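Local coordinates for protein 3',5'-nucleoside bisphosphate phosphatase (Chromobacterium violaceum, PDB 2YB1) that hydrolyses nucleoside 3',5'-bisphosphates to nucleoside 5'-phosphates and orthophosphate, using three manganese ions per subunit, at residues 108-113 against 156-161; 133-138 against 148-153; 189-194 against 246-251. All coordinates share one frame; numbering follows the deposited sequence.

Contact 1 of 3, residues 108-113 against 156-161; sequences ASLEAA and KYLTPG
Tyr157 meets Leu110 just where helix 150-156 gives out: it is the first residue to leave helical backbone angles, and its CA lies 8.3 Å from the CA of Leu110 near the C-terminal end of helix 99-112. With CG anti to its own carbonyl carbon (chi1 -57°), the tyrosine ring swings toward that helix. CD1 of Tyr157 comes to 3.7 Å from CD2 of Leu110, so a single methyl touches the ring at a slant, close to its attachment point. CB of the preceding Lys156 sits over one face of the same ring, toward its rim. At the phenol end the link is looser: a water lying in the ring plane donates to Ala113 O at 2.9 Å and reaches Tyr157 OH only through a weak bond of 3.4 Å.

Leu158 comes next, in the left-handed region of backbone space (phi 63°). Its CB does not aim at the helix, yet the branch end bends back, and CD2 of Leu158 stands 4.2 Å from CD1 of Leu110, the two side chains crossing at about a right angle. The fork of Leu110 is thereby divided, one methyl for each neighbour, and Phe137 of helix 134-143 packs against both leucines. The carbonyl of Leu158 accepts from NH1 of Arg134, a substrate-binding residue. Farther along, Thr159 OG1 bonds back to Phe154 O, tying the turn to the helix it follows. The whole is an apolar helix-to-loop junction within the helical region between strands 72-79 and 186-189 of this PHP fold, behind the nucleotide pocket.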
loop_
_atom_site.group_PDB
_atom_site.type_symbol
_atom_site.label_atom_id
_atom_site.label_comp_id
_atom_site.label_asym_id
_atom_site.label_seq_id
_atom_site.Cartn_x
_atom_site.Cartn_y
_atom_site.Cartn_z
ATOM N N ALA A 108 4.313 -24.863 0.395
ATOM C CA ALA A 108 4.387 -26.174 1.037
ATOM C C ALA A 108 3.219 -26.407 1.998
ATOM O O ALA A 108 2.695 -27.515 2.102
ATOM C CB ALA A 108 5.724 -26.337 1.751
ATOM N N SER A 109 2.801 -25.352 2.689
ATOM C CA SER A 109 1.587 -25.417 3.504
ATOM C C SER A 109 0.358 -25.757 2.655
ATOM O O SER A 109 -0.417 -26.655 2.986
ATOM C CB SER A 109 1.376 -24.085 4.235
ATOM O OG SER A 109 0.208 -24.115 5.034
ATOM N N LEU A 110 0.176 -25.047 1.549
ATOM C CA LEU A 110 -0.943 -25.352 0.653
ATOM C C LEU A 110 -0.861 -26.786 0.109
ATOM O O LEU A 110 -1.880 -27.468 -0.023
ATOM C CB LEU A 110 -1.029 -24.318 -0.480
ATOM C CG LEU A 110 -1.562 -22.953 -0.010
ATOM C CD1 LEU A 110 -1.117 -21.799 -0.916
ATOM C CD2 LEU A 110 -3.079 -23.006 0.105
ATOM N N GLU A 111 0.348 -27.247 -0.199
ATOM C CA GLU A 111 0.520 -28.609 -0.691
ATOM C C GLU A 111 0.070 -29.650 0.349
ATOM O O GLU A 111 -0.603 -30.621 0.009
ATOM C CB GLU A 111 1.963 -28.855 -1.108
ATOM C CG GLU A 111 2.215 -30.256 -1.611
ATOM C CD GLU A 111 3.678 -30.513 -1.895
ATOM O OE1 GLU A 111 4.535 -29.871 -1.255
ATOM O OE2 GLU A 111 3.974 -31.363 -2.755
ATOM N N ALA A 112 0.443 -29.441 1.612
ATOM C CA ALA A 112 0.011 -30.324 2.696
ATOM C C ALA A 112 -1.514 -30.365 2.826
ATOM O O ALA A 112 -2.083 -31.364 3.276
ATOM C CB ALA A 112 0.655 -29.896 4.027
ATOM N N ALA A 113 -2.169 -29.275 2.439
ATOM C CA ALA A 113 -3.620 -29.163 2.538
ATOM C C ALA A 113 -4.311 -29.649 1.271
ATOM O O ALA A 113 -5.526 -29.510 1.124
ATOM C CB ALA A 113 -4.024 -27.733 2.828
ATOM N N LYS A 156 -10.900 -18.952 2.605
ATOM C CA LYS A 156 -10.447 -20.321 2.859
ATOM C C LYS A 156 -8.941 -20.534 3.111
ATOM O O LYS A 156 -8.549 -21.561 3.679
ATOM C CB LYS A 156 -10.857 -21.222 1.695
ATOM C CG LYS A 156 -12.343 -21.207 1.365
ATOM C CD LYS A 156 -13.180 -21.372 2.622
ATOM C CE LYS A 156 -14.646 -21.648 2.295
ATOM N NZ LYS A 156 -15.481 -21.565 3.527
ATOM N N TYR A 157 -8.115 -19.556 2.735
ATOM C CA TYR A 157 -6.661 -19.742 2.669
ATOM C C TYR A 157 -5.939 -18.444 2.918
ATOM O O TYR A 157 -6.538 -17.381 2.865
ATOM C CB TYR A 157 -6.217 -20.224 1.283
ATOM C CG TYR A 157 -6.868 -21.493 0.812
ATOM C CD1 TYR A 157 -6.520 -22.720 1.372
ATOM C CD2 TYR A 157 -7.823 -21.472 -0.196
ATOM C CE1 TYR A 157 -7.114 -23.891 0.949
ATOM C CE2 TYR A 157 -8.419 -22.647 -0.634
ATOM C CZ TYR A 157 -8.056 -23.852 -0.051
ATOM O OH TYR A 157 -8.634 -25.026 -0.470
ATOM N N LEU A 158 -4.641 -18.540 3.176
ATOM C CA LEU A 158 -3.771 -17.369 3.169
ATOM C C LEU A 158 -4.162 -16.361 4.240
ATOM O O LEU A 158 -3.821 -15.189 4.140
ATOM C CB LEU A 158 -3.803 -16.698 1.794
ATOM C CG LEU A 158 -3.403 -17.612 0.628
ATOM C CD1 LEU A 158 -3.549 -16.877 -0.722
ATOM C CD2 LEU A 158 -1.979 -18.099 0.828
ATOM N N THR A 159 -4.862 -16.834 5.266
ATOM C CA THR A 159 -5.175 -16.021 6.436
ATOM C C THR A 159 -4.963 -16.876 7.688
ATOM O O THR A 159 -4.997 -18.110 7.602
ATOM C CB THR A 159 -6.630 -15.509 6.399
ATOM O OG1 THR A 159 -7.518 -16.611 6.169
ATOM C CG2 THR A 159 -6.811 -14.485 5.286
ATOM N N PRO A 160 -4.768 -16.231 8.855
ATOM C CA PRO A 160 -4.441 -16.973 10.080
ATOM C C PRO A 160 -5.394 -18.138 10.331
ATOM O O PRO A 160 -6.609 -17.985 10.220
ATOM C CB PRO A 160 -4.591 -15.914 11.178
ATOM C CG PRO A 160 -4.291 -14.621 10.484
ATOM C CD PRO A 160 -4.828 -14.775 9.085
ATOM N N GLY A 161 -4.833 -19.300 10.649
ATOM C CA GLY A 161 -5.613 -20.499 10.884
ATOM C C GLY A 161 -5.955 -21.301 9.643
ATOM O O GLY A 161 -6.515 -22.386 9.755
HETATM O O HOH W 1 -7.632 -27.516 1.584
#

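Contact 2 of 3, residues 133-138 against 148-153; sequences SRTHFA and KDMRTV. With AMP (adenosine monophosphate), chain E.
Ala138 on helix 134-143 and Met150 in the first turn of helix 150-156 bring the two backbones to 6.1 Å between their CA atoms. So close an approach suits the small side chain at its centre: Ala138 CB meets SD of Met150 at 3.7 Å and CG1 of Val153 at 3.8 Å. Met150 bends at chi2 and chi3 (-76° and -77°), and this double turn carries its thioether to the alanine and its CE on toward Thr135.

Both helices are capped at their starts. Asp149 OD1 is gripped twice, by Thr152 N and Thr152 OG1, while Lys148 forms a salt bridge to OD2 of the same carboxylate. On the other helix Ser133 OG accepts from Thr135 N, and a weak return bond from Ser133 N to His136 ND1 completes a capping box.

The start of helix 134-143 is also where AMP is held. Arg134 N gives a bond of 3.1 Å to O3P of AMP, and Arg134 NE a nearly straight one of 2.8 Å to O1P of AMP; C8 of the adenine lies over one face of the guanidinium. Thr135 OG1, hydrogen-bonded to Asp14, stands 2.8 Å from O2' and 3.0 Å from O4' of AMP. A phosphate at a helix N-terminus, where the helix dipole probably assists, is a recurrent way of binding nucleotides, used here in the substrate pocket.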
loop_
_atom_site.group_PDB
_atom_site.type_symbol
_atom_site.label_atom_id
_atom_site.label_comp_id
_atom_site.label_asym_id
_atom_site.label_seq_id
_atom_site.Cartn_x
_atom_site.Cartn_y
_atom_site.Cartn_z
ATOM N N SER A 133 4.127 -12.319 -2.990
ATOM C CA SER A 133 3.090 -11.851 -2.062
ATOM C C SER A 133 1.898 -12.807 -2.030
ATOM O O SER A 133 1.677 -13.531 -2.990
ATOM C CB SER A 133 2.635 -10.469 -2.542
ATOM O OG SER A 133 1.347 -10.122 -2.098
ATOM N N ARG A 134 1.132 -12.796 -0.936
ATOM C CA ARG A 134 -0.139 -13.523 -0.879
ATOM C C ARG A 134 -1.025 -13.161 -2.067
ATOM O O ARG A 134 -1.854 -13.964 -2.485
ATOM C CB ARG A 134 -0.905 -13.225 0.419
ATOM C CG ARG A 134 -0.264 -13.833 1.674
ATOM C CD ARG A 134 -1.149 -13.668 2.909
ATOM N NE ARG A 134 -1.123 -12.298 3.422
ATOM C CZ ARG A 134 -2.085 -11.753 4.159
ATOM N NH1 ARG A 134 -3.166 -12.463 4.471
ATOM N NH2 ARG A 134 -1.969 -10.496 4.587
ATOM N N THR A 135 -0.867 -11.942 -2.590
ATOM C CA THR A 135 -1.664 -11.491 -3.738
ATOM C C THR A 135 -1.408 -12.371 -4.950
ATOM O O THR A 135 -2.338 -12.759 -5.653
ATOM C CB THR A 135 -1.358 -10.026 -4.106
ATOM O OG1 THR A 135 -1.638 -9.183 -2.982
ATOM C CG2 THR A 135 -2.204 -9.572 -5.307
ATOM N N HIS A 136 -0.134 -12.686 -5.191
ATOM C CA HIS A 136 0.231 -13.553 -6.304
ATOM C C HIS A 136 -0.310 -14.974 -6.119
ATOM O O HIS A 136 -0.758 -15.599 -7.090
ATOM C CB HIS A 136 1.744 -13.576 -6.493
ATOM C CG HIS A 136 2.347 -12.221 -6.684
ATOM N ND1 HIS A 136 3.274 -11.688 -5.811
ATOM C CD2 HIS A 136 2.146 -11.282 -7.638
ATOM C CE1 HIS A 136 3.632 -10.488 -6.234
ATOM N NE2 HIS A 136 2.967 -10.220 -7.343
ATOM N N PHE A 137 -0.282 -15.478 -4.885
ATOM C CA PHE A 137 -0.854 -16.789 -4.570
ATOM C C PHE A 137 -2.344 -16.796 -4.875
ATOM O O PHE A 137 -2.871 -17.761 -5.420
ATOM C CB PHE A 137 -0.629 -17.162 -3.093
ATOM C CG PHE A 137 0.717 -17.794 -2.822
ATOM C CD1 PHE A 137 1.865 -17.011 -2.730
ATOM C CD2 PHE A 137 0.833 -19.169 -2.687
ATOM C CE1 PHE A 137 3.107 -17.599 -2.496
ATOM C CE2 PHE A 137 2.071 -19.759 -2.459
ATOM C CZ PHE A 137 3.210 -18.965 -2.359
ATOM N N ALA A 138 -3.021 -15.705 -4.533
ATOM C CA ALA A 138 -4.457 -15.609 -4.778
ATOM C C ALA A 138 -4.772 -15.597 -6.278
ATOM O O ALA A 138 -5.702 -16.270 -6.727
ATOM C CB ALA A 138 -5.037 -14.373 -4.089
ATOM N N LYS A 148 -12.887 -19.786 -6.684
ATOM C CA LYS A 148 -13.665 -19.077 -7.695
ATOM C C LYS A 148 -13.313 -17.591 -7.846
ATOM O O LYS A 148 -13.384 -17.058 -8.950
ATOM C CB LYS A 148 -15.171 -19.299 -7.524
ATOM C CG LYS A 148 -15.764 -18.691 -6.283
ATOM C CD LYS A 148 -17.265 -18.506 -6.453
ATOM C CE LYS A 148 -17.896 -17.927 -5.195
ATOM N NZ LYS A 148 -17.358 -16.587 -4.816
ATOM N N ASP A 149 -12.922 -16.927 -6.760
ATOM C CA ASP A 149 -12.486 -15.528 -6.860
ATOM C C ASP A 149 -11.576 -15.093 -5.708
ATOM O O ASP A 149 -11.343 -15.860 -4.776
ATOM C CB ASP A 149 -13.696 -14.593 -6.953
ATOM C CG ASP A 149 -14.725 -14.874 -5.885
ATOM O OD1 ASP A 149 -14.334 -15.075 -4.714
ATOM O OD2 ASP A 149 -15.925 -14.918 -6.223
ATOM N N MET A 150 -11.085 -13.853 -5.774
ATOM C CA MET A 150 -10.111 -13.348 -4.803
ATOM C C MET A 150 -10.679 -13.339 -3.391
ATOM O O MET A 150 -9.980 -13.664 -2.423
ATOM C CB MET A 150 -9.643 -11.932 -5.171
ATOM C CG MET A 150 -8.887 -11.829 -6.485
ATOM S SD MET A 150 -7.190 -12.421 -6.409
ATOM C CE MET A 150 -6.362 -11.055 -5.572
ATOM N N ARG A 151 -11.947 -12.947 -3.280
ATOM C CA ARG A 151 -12.620 -12.866 -1.989
ATOM C C ARG A 151 -12.689 -14.231 -1.310
ATOM O O ARG A 151 -12.409 -14.359 -0.123
ATOM C CB ARG A 151 -14.029 -12.284 -2.156
ATOM C CG ARG A 151 -14.746 -12.001 -0.840
ATOM C CD ARG A 151 -16.033 -11.212 -1.067
ATOM N NE ARG A 151 -15.773 -9.908 -1.684
ATOM C CZ ARG A 151 -15.964 -8.737 -1.080
ATOM N NH1 ARG A 151 -16.429 -8.697 0.163
ATOM N NH2 ARG A 151 -15.700 -7.604 -1.720
ATOM N N THR A 152 -13.062 -15.249 -2.077
ATOM C CA THR A 152 -13.177 -16.611 -1.565
ATOM C C THR A 152 -11.808 -17.197 -1.186
ATOM O O THR A 152 -11.699 -18.002 -0.245
ATOM C CB THR A 152 -13.886 -17.524 -2.589
ATOM O OG1 THR A 152 -15.149 -16.943 -2.951
ATOM C CG2 THR A 152 -14.119 -18.903 -2.008
ATOM N N VAL A 153 -10.764 -16.783 -1.907
ATOM C CA VAL A 153 -9.415 -17.241 -1.596
ATOM C C VAL A 153 -9.044 -16.923 -0.143
ATOM O O VAL A 153 -8.588 -17.792 0.590
ATOM C CB VAL A 153 -8.345 -16.640 -2.546
ATOM C CG1 VAL A 153 -6.937 -16.862 -1.973
ATOM C CG2 VAL A 153 -8.469 -17.228 -3.954
HETATM P P AMP E . 1.713 -10.194 1.912
HETATM O O1P AMP E . 1.149 -10.694 3.226
HETATM O O2P AMP E . 2.331 -8.835 2.158
HETATM O O3P AMP E . 2.571 -11.263 1.282
HETATM O "O5'" AMP E . 0.379 -10.019 1.058
HETATM C "C5'" AMP E . -0.601 -9.067 1.436
HETATM C "C4'" AMP E . -1.394 -8.585 0.251
HETATM O "O4'" AMP E . -2.421 -9.552 -0.066
HETATM C "C3'" AMP E . -2.159 -7.285 0.457
HETATM O "O3'" AMP E . -1.345 -6.138 0.260
HETATM C "C2'" AMP E . -3.309 -7.391 -0.541
HETATM O "O2'" AMP E . -2.885 -6.986 -1.837
HETATM C "C1'" AMP E . -3.573 -8.897 -0.567
HETATM N N9 AMP E . -4.723 -9.265 0.278
HETATM C C8 AMP E . -4.697 -9.516 1.604
HETATM N N7 AMP E . -5.950 -9.809 2.056
HETATM C C5 AMP E . -6.794 -9.733 1.007
HETATM C C6 AMP E . -8.245 -9.925 0.777
HETATM N N6 AMP E . -9.073 -10.257 1.794
HETATM N N1 AMP E . -8.711 -9.755 -0.485
HETATM C C2 AMP E . -7.905 -9.419 -1.513
HETATM N N3 AMP E . -6.579 -9.227 -1.376
HETATM C C4 AMP E . -5.980 -9.372 -0.164
#

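Contact 3 of 3, residues 189-194 against 246-251; sequences IAHPGR and GSDFHA. With MN (manganese (II) ion), chain D; MN (manganese (II) ion), chain C; MN (manganese (II) ion), chain B; AMP (adenosine monophosphate), chain E.
Asp248 faces Arg194 and His191 at the trinuclear manganese centre of the PHP fold, a member of the TIM-barrel clan whose metal ligands cluster at one end of the sheet, some on strands and some on the loops that follow them; here the loops are those after strands 186-189 and 242-246.

Asp248 has the largest share of the contact. Its CG is anti to the backbone N (chi1 -164°), and the two carboxylate oxygens divide their work: OD1 of Asp248 binds one manganese at 2.5 Å, together with His7, His9 and Glu64, while OD2 faces the other loop. NH1 of Arg194 stands 3.7 Å from OD2 of Asp248, a long salt bridge. The carboxylate oxygen lies at the edge of the guanidinium, near its plane, and the two flat groups are tilted by 24°. The same NH1 forms a salt bridge to a bound phosphate ion.

His191 lies under this arginine, with its CD2 4.3 Å from Asp248 OD2. CZ of Arg194 sits over the centre of the imidazole, 4.1 Å above its plane, and CB of Ala190 covers the opposite face near the rim, so the ring is clamped while its NE2 binds a second manganese at 2.1 Å. Glu64 and His75 also bind that ion; Glu64 thus joins the metals of His191 and Asp248.

Asp248 serves the third metal through its backbone: its O accepts from His250 ND1 at 2.9 Å, with the donor above the carbonyl plane, and across the ring His250 NE2 binds the manganese at 2.3 Å that AMP O2' and O3' also bind.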
loop_
_atom_site.group_PDB
_atom_site.type_symbol
_atom_site.label_atom_id
_atom_site.label_comp_id
_atom_site.label_asym_id
_atom_site.label_seq_id
_atom_site.Cartn_x
_atom_site.Cartn_y
_atom_site.Cartn_z
ATOM N N ILE A 189 -1.295 6.055 8.056
ATOM C CA ILE A 189 -1.890 4.757 8.354
ATOM C C ILE A 189 -2.828 4.407 7.204
ATOM O O ILE A 189 -3.782 5.144 6.913
ATOM C CB ILE A 189 -2.700 4.787 9.658
ATOM C CG1 ILE A 189 -1.767 4.977 10.864
ATOM C CG2 ILE A 189 -3.522 3.502 9.799
ATOM C CD1 ILE A 189 -2.503 5.287 12.162
ATOM N N ALA A 190 -2.557 3.282 6.547
ATOM C CA ALA A 190 -3.305 2.916 5.351
ATOM C C ALA A 190 -4.575 2.144 5.710
ATOM O O ALA A 190 -4.598 1.401 6.690
ATOM C CB ALA A 190 -2.429 2.091 4.409
ATOM N N HIS A 191 -5.634 2.383 4.941
ATOM C CA HIS A 191 -6.873 1.609 5.009
ATOM C C HIS A 191 -7.216 1.078 6.407
ATOM O O HIS A 191 -7.346 -0.129 6.612
ATOM C CB HIS A 191 -6.884 0.493 3.948
ATOM C CG HIS A 191 -5.706 -0.426 4.020
ATOM N ND1 HIS A 191 -5.423 -1.189 5.132
ATOM C CD2 HIS A 191 -4.741 -0.712 3.110
ATOM C CE1 HIS A 191 -4.332 -1.900 4.908
ATOM N NE2 HIS A 191 -3.901 -1.629 3.688
ATOM N N PRO A 192 -7.396 1.994 7.372
ATOM C CA PRO A 192 -7.634 1.613 8.771
ATOM C C PRO A 192 -8.913 0.780 8.976
ATOM O O PRO A 192 -8.996 0.016 9.935
ATOM C CB PRO A 192 -7.710 2.968 9.495
ATOM C CG PRO A 192 -8.095 3.960 8.426
ATOM C CD PRO A 192 -7.387 3.457 7.185
ATOM N N GLY A 193 -9.874 0.896 8.071
ATOM C CA GLY A 193 -11.114 0.145 8.184
ATOM C C GLY A 193 -10.962 -1.350 7.979
ATOM O O GLY A 193 -11.878 -2.120 8.289
ATOM N N ARG A 194 -9.808 -1.767 7.460
ATOM C CA ARG A 194 -9.536 -3.187 7.229
ATOM C C ARG A 194 -9.021 -3.898 8.482
ATOM O O ARG A 194 -9.022 -5.123 8.537
ATOM C CB ARG A 194 -8.512 -3.382 6.102
ATOM C CG ARG A 194 -8.967 -2.944 4.730
ATOM C CD ARG A 194 -8.806 -4.077 3.707
ATOM N NE ARG A 194 -7.496 -4.747 3.762
ATOM C CZ ARG A 194 -6.556 -4.662 2.820
ATOM N NH1 ARG A 194 -6.764 -3.922 1.733
ATOM N NH2 ARG A 194 -5.405 -5.319 2.962
ATOM N N GLY A 246 -6.760 7.218 -1.354
ATOM C CA GLY A 246 -6.216 6.403 -2.426
ATOM C C GLY A 246 -7.095 5.222 -2.780
ATOM O O GLY A 246 -7.778 4.672 -1.922
ATOM N N SER A 247 -7.025 4.800 -4.040
ATOM C CA SER A 247 -7.895 3.752 -4.558
ATOM C C SER A 247 -7.430 2.382 -4.089
ATOM O O SER A 247 -8.226 1.445 -3.981
ATOM C CB SER A 247 -7.877 3.784 -6.089
ATOM O OG SER A 247 -6.570 3.515 -6.573
ATOM N N ASP A 248 -6.132 2.272 -3.807
ATOM C CA ASP A 248 -5.516 0.980 -3.530
ATOM C C ASP A 248 -5.677 0.043 -4.715
ATOM O O ASP A 248 -5.790 -1.177 -4.552
ATOM C CB ASP A 248 -6.095 0.337 -2.262
ATOM C CG ASP A 248 -5.227 -0.798 -1.737
ATOM O OD1 ASP A 248 -4.026 -0.867 -2.098
ATOM O OD2 ASP A 248 -5.750 -1.636 -0.969
ATOM N N PHE A 249 -5.656 0.617 -5.915
ATOM C CA PHE A 249 -5.758 -0.161 -7.150
ATOM C C PHE A 249 -4.614 -1.176 -7.303
ATOM O O PHE A 249 -3.450 -0.852 -7.066
ATOM C CB PHE A 249 -5.787 0.790 -8.359
ATOM C CG PHE A 249 -5.814 0.084 -9.685
ATOM C CD1 PHE A 249 -4.626 -0.254 -10.332
ATOM C CD2 PHE A 249 -7.023 -0.249 -10.278
ATOM C CE1 PHE A 249 -4.644 -0.913 -11.545
ATOM C CE2 PHE A 249 -7.052 -0.897 -11.490
ATOM C CZ PHE A 249 -5.860 -1.234 -12.128
ATOM N N HIS A 250 -4.968 -2.406 -7.696
ATOM C CA HIS A 250 -4.011 -3.486 -8.002
ATOM C C HIS A 250 -4.163 -3.928 -9.448
ATOM O O HIS A 250 -3.189 -4.033 -10.184
ATOM C CB HIS A 250 -4.188 -4.708 -7.097
ATOM C CG HIS A 250 -3.673 -4.516 -5.710
ATOM N ND1 HIS A 250 -4.277 -3.672 -4.801
ATOM C CD2 HIS A 250 -2.616 -5.067 -5.069
ATOM C CE1 HIS A 250 -3.614 -3.712 -3.659
ATOM N NE2 HIS A 250 -2.604 -4.553 -3.796
ATOM N N ALA A 251 -5.379 -4.326 -9.811
ATOM C CA ALA A 251 -5.621 -4.828 -11.163
ATOM C C ALA A 251 -7.028 -4.510 -11.662
ATOM O O ALA A 251 -7.943 -4.307 -10.863
ATOM C CB ALA A 251 -5.377 -6.323 -11.204
HETATM MN MN MN D . -2.221 -2.239 2.514
HETATM MN MN MN C . -1.892 -1.097 -0.916
HETATM MN MN MN B . -1.268 -5.243 -2.078
HETATM P P AMP E . 1.713 -10.194 1.912
HETATM O O1P AMP E . 1.149 -10.694 3.226
HETATM O O2P AMP E . 2.331 -8.835 2.158
HETATM O O3P AMP E . 2.571 -11.263 1.282
HETATM O "O5'" AMP E . 0.379 -10.019 1.058
HETATM C "C5'" AMP E . -0.601 -9.067 1.436
HETATM C "C4'" AMP E . -1.394 -8.585 0.251
HETATM O "O4'" AMP E . -2.421 -9.552 -0.066
HETATM C "C3'" AMP E . -2.159 -7.285 0.457
HETATM O "O3'" AMP E . -1.345 -6.138 0.260
HETATM C "C2'" AMP E . -3.309 -7.391 -0.541
HETATM O "O2'" AMP E . -2.885 -6.986 -1.837
HETATM C "C1'" AMP E . -3.573 -8.897 -0.567
HETATM N N9 AMP E . -4.723 -9.265 0.278
HETATM C C8 AMP E . -4.697 -9.516 1.604
HETATM N N7 AMP E . -5.950 -9.809 2.056
HETATM C C5 AMP E . -6.794 -9.733 1.007
HETATM C C6 AMP E . -8.245 -9.925 0.777
HETATM N N6 AMP E . -9.073 -10.257 1.794
HETATM N N1 AMP E . -8.711 -9.755 -0.485
HETATM C C2 AMP E . -7.905 -9.419 -1.513
HETATM N N3 AMP E . -6.579 -9.227 -1.376
HETATM C C4 AMP E . -5.980 -9.372 -0.164
#

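In the fold
Contact 2 is nested along the chain inside the loop closed by contact 1, and in space the two touch, their centres 12 Å apart: Leu158 CD1 rests 3.6 Å from Val153 CG1, and Leu110 CD1 lies 3.7 Å from Phe137 CD2. Contact 3 comes later in the chain, its centre 16 Å from that of contact 2 and 24 Å from that of contact 1. What joins contacts 2 and 3, whose nearest atoms are about 5 Å apart, is AMP: its phosphate is held at the helical side, while its ribose hydroxyls bind one of the three manganese ions, the one that His250 also holds. Contact 1 thus lies farthest from the metals, contact 3 at them.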